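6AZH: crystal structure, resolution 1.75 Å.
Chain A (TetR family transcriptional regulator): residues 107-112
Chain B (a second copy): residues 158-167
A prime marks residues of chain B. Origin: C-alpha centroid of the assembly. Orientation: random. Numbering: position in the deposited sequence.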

# COMPACT_ATOMS: atom_id res chain seq x y z
N GLN A 107 4.31 8.32 -0.22
CA GLN A 107 5.47 8.75 0.54
C GLN A 107 5.83 7.83 1.70
O GLN A 107 6.74 8.15 2.47
CB GLN A 107 5.26 10.19 1.05
CG GLN A 107 5.55 11.22 -0.03
CD GLN A 107 7.03 11.30 -0.34
OE1 GLN A 107 7.83 11.62 0.54
NE2 GLN A 107 7.40 10.98 -1.58
N LEU A 108 5.20 6.65 1.80
CA LEU A 108 5.41 5.82 2.98
C LEU A 108 6.66 4.95 2.91
O LEU A 108 6.97 4.27 3.90
CB LEU A 108 4.23 4.89 3.20
CG LEU A 108 2.99 5.40 3.91
CD1 LEU A 108 2.09 4.20 4.05
CD2 LEU A 108 3.31 5.99 5.26
N TRP A 109 7.38 4.93 1.80
CA TRP A 109 8.29 3.82 1.51
C TRP A 109 9.76 4.19 1.44
O TRP A 109 10.59 3.28 1.31
CB TRP A 109 7.87 3.14 0.20
CG TRP A 109 6.40 2.85 0.21
CD1 TRP A 109 5.39 3.61 -0.33
CD2 TRP A 109 5.77 1.74 0.86
NE1 TRP A 109 4.17 3.01 -0.07
CE2 TRP A 109 4.38 1.87 0.66
CE3 TRP A 109 6.25 0.62 1.57
CZ2 TRP A 109 3.46 0.93 1.14
CZ3 TRP A 109 5.33 -0.30 2.06
CH2 TRP A 109 3.96 -0.14 1.84
N GLY A 110 10.11 5.47 1.54
CA GLY A 110 11.48 5.91 1.39
C GLY A 110 12.12 6.25 2.73
O GLY A 110 11.56 6.00 3.80
N LYS A 111 13.30 6.85 2.65
CA LYS A 111 14.12 7.06 3.84
C LYS A 111 14.38 8.53 4.16
O LYS A 111 15.21 8.82 5.03
CB LYS A 111 15.45 6.31 3.69
CG LYS A 111 15.36 4.85 4.10
CD LYS A 111 14.72 4.72 5.49
CE LYS A 111 14.06 3.36 5.68
NZ LYS A 111 15.02 2.21 5.57
N GLU A 112 13.72 9.47 3.48
CA GLU A 112 13.82 10.86 3.91
C GLU A 112 13.25 11.00 5.31
O GLU A 112 12.35 10.27 5.71
CB GLU A 112 13.07 11.79 2.95
CG GLU A 112 13.58 11.78 1.52
CD GLU A 112 14.97 12.33 1.41
OE1 GLU A 112 15.83 11.64 0.81
OE2 GLU A 112 15.22 13.44 1.93
N LEU B 158 1.50 -8.54 1.52
CA LEU B 158 2.89 -8.13 1.38
C LEU B 158 3.03 -6.64 1.63
O LEU B 158 4.02 -6.20 2.23
CB LEU B 158 3.41 -8.44 -0.03
CG LEU B 158 3.21 -9.84 -0.57
CD1 LEU B 158 3.66 -9.83 -2.02
CD2 LEU B 158 4.03 -10.81 0.26
N ILE B 159 2.08 -5.85 1.14
CA ILE B 159 2.12 -4.41 1.36
C ILE B 159 2.12 -4.10 2.85
O ILE B 159 2.95 -3.32 3.34
CB ILE B 159 0.93 -3.72 0.66
CG1 ILE B 159 0.93 -4.02 -0.85
CG2 ILE B 159 0.97 -2.20 0.95
CD1 ILE B 159 -0.30 -3.53 -1.54
N SER B 160 1.20 -4.73 3.60
CA SER B 160 1.11 -4.50 5.04
C SER B 160 2.39 -4.93 5.75
O SER B 160 2.89 -4.22 6.64
CB SER B 160 -0.07 -5.29 5.63
OG SER B 160 -1.27 -4.98 4.96
N THR B 161 2.90 -6.11 5.42
CA THR B 161 4.12 -6.58 6.08
C THR B 161 5.30 -5.67 5.78
O THR B 161 6.07 -5.32 6.68
CB THR B 161 4.41 -8.02 5.66
OG1 THR B 161 3.34 -8.86 6.12
CG2 THR B 161 5.72 -8.52 6.26
N SER B 162 5.44 -5.26 4.52
CA SER B 162 6.51 -4.34 4.14
C SER B 162 6.41 -3.02 4.92
O SER B 162 7.42 -2.50 5.42
CB SER B 162 6.47 -4.12 2.63
OG SER B 162 7.43 -3.19 2.21
N LEU B 163 5.19 -2.49 5.07
CA LEU B 163 5.01 -1.26 5.83
C LEU B 163 5.34 -1.48 7.31
O LEU B 163 5.97 -0.63 7.94
CB LEU B 163 3.57 -0.76 5.69
CG LEU B 163 3.24 0.48 6.54
CD1 LEU B 163 4.15 1.65 6.21
CD2 LEU B 163 1.77 0.87 6.38
N TYR B 164 4.90 -2.61 7.85
CA TYR B 164 5.19 -2.96 9.24
C TYR B 164 6.69 -3.00 9.49
O TYR B 164 7.18 -2.44 10.48
CB TYR B 164 4.53 -4.32 9.52
CG TYR B 164 4.69 -4.94 10.90
CD1 TYR B 164 4.82 -4.16 12.03
CD2 TYR B 164 4.68 -6.32 11.05
CE1 TYR B 164 4.94 -4.75 13.29
CE2 TYR B 164 4.80 -6.91 12.29
CZ TYR B 164 4.93 -6.13 13.41
OH TYR B 164 5.06 -6.74 14.63
N GLU B 165 7.43 -3.64 8.59
CA GLU B 165 8.88 -3.72 8.76
C GLU B 165 9.52 -2.35 8.70
O GLU B 165 10.43 -2.04 9.47
CB GLU B 165 9.46 -4.64 7.69
CG GLU B 165 9.19 -6.10 7.98
CD GLU B 165 9.70 -7.00 6.89
OE1 GLU B 165 9.99 -6.49 5.78
OE2 GLU B 165 9.79 -8.22 7.14
N LEU B 166 9.04 -1.49 7.79
CA LEU B 166 9.60 -0.15 7.68
C LEU B 166 9.30 0.68 8.93
O LEU B 166 10.15 1.45 9.40
CB LEU B 166 9.03 0.57 6.47
CG LEU B 166 9.79 0.46 5.16
CD1 LEU B 166 8.96 1.15 4.08
CD2 LEU B 166 11.18 1.09 5.29
N SER B 167 8.09 0.54 9.45
CA SER B 167 7.65 1.39 10.55
C SER B 167 8.34 1.01 11.86
O SER B 167 8.57 1.88 12.71
CB SER B 167 6.13 1.29 10.67
OG SER B 167 5.50 1.83 9.50

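No hydrogen bond crosses between these two stretches: a loop from one copy of the regulator packs against a helix of the other entirely through van der Waals contact, and a single indole, Trp109, reaches four of the helical residues. Its CA-to-CB bond points sideways to the helix, but with chi1 at -49° (m) and chi2 at 97° the ring swings its six-membered portion inward. A large, rigid aromatic suits this role, since it can reach residues on successive helical turns although the closest CA atoms, those of Trp109 and Leu163′, are 7.4 Å apart.

At the ring's edge, near its plane, CH2 of Trp109 lies 3.7 Å from O of Ile159′. That oxygen already accepts the helical hydrogen bond from N of Leu163′ (2.9 Å), so the indole meets a carbonyl whose polarity is partly satisfied. The same CH2 atom is 3.7 Å from CG2 of Ile159′, whose branched side chain offers a methyl close to the backbone. CH2 of Trp109 also packs 3.9 Å from CB of Leu163′. Ser162′ suits its position by being small: it points toward the loop, yet the ring can approach to 3.6 Å, between CZ3 of Trp109 and OG of Ser162′.

One turn further along, Leu166′ points toward the loop and has the largest covered area on the helix. Its two methyls serve different neighbours: CD1 sits 3.7 Å from CE3 of Trp109 and also 3.7 Å from O of Leu108, while CD2 lies 3.7 Å from CE of Lys111. Lys111 is exposed, and the end of its long, flexible chain reaches Leu166′ with this methylene; NZ has no hydrogen bond or salt bridge to the helix. Leu108, buried and directed toward the helix, adds a purely apolar contact, its CD1 lying 3.9 Å from CD1 of Leu163′.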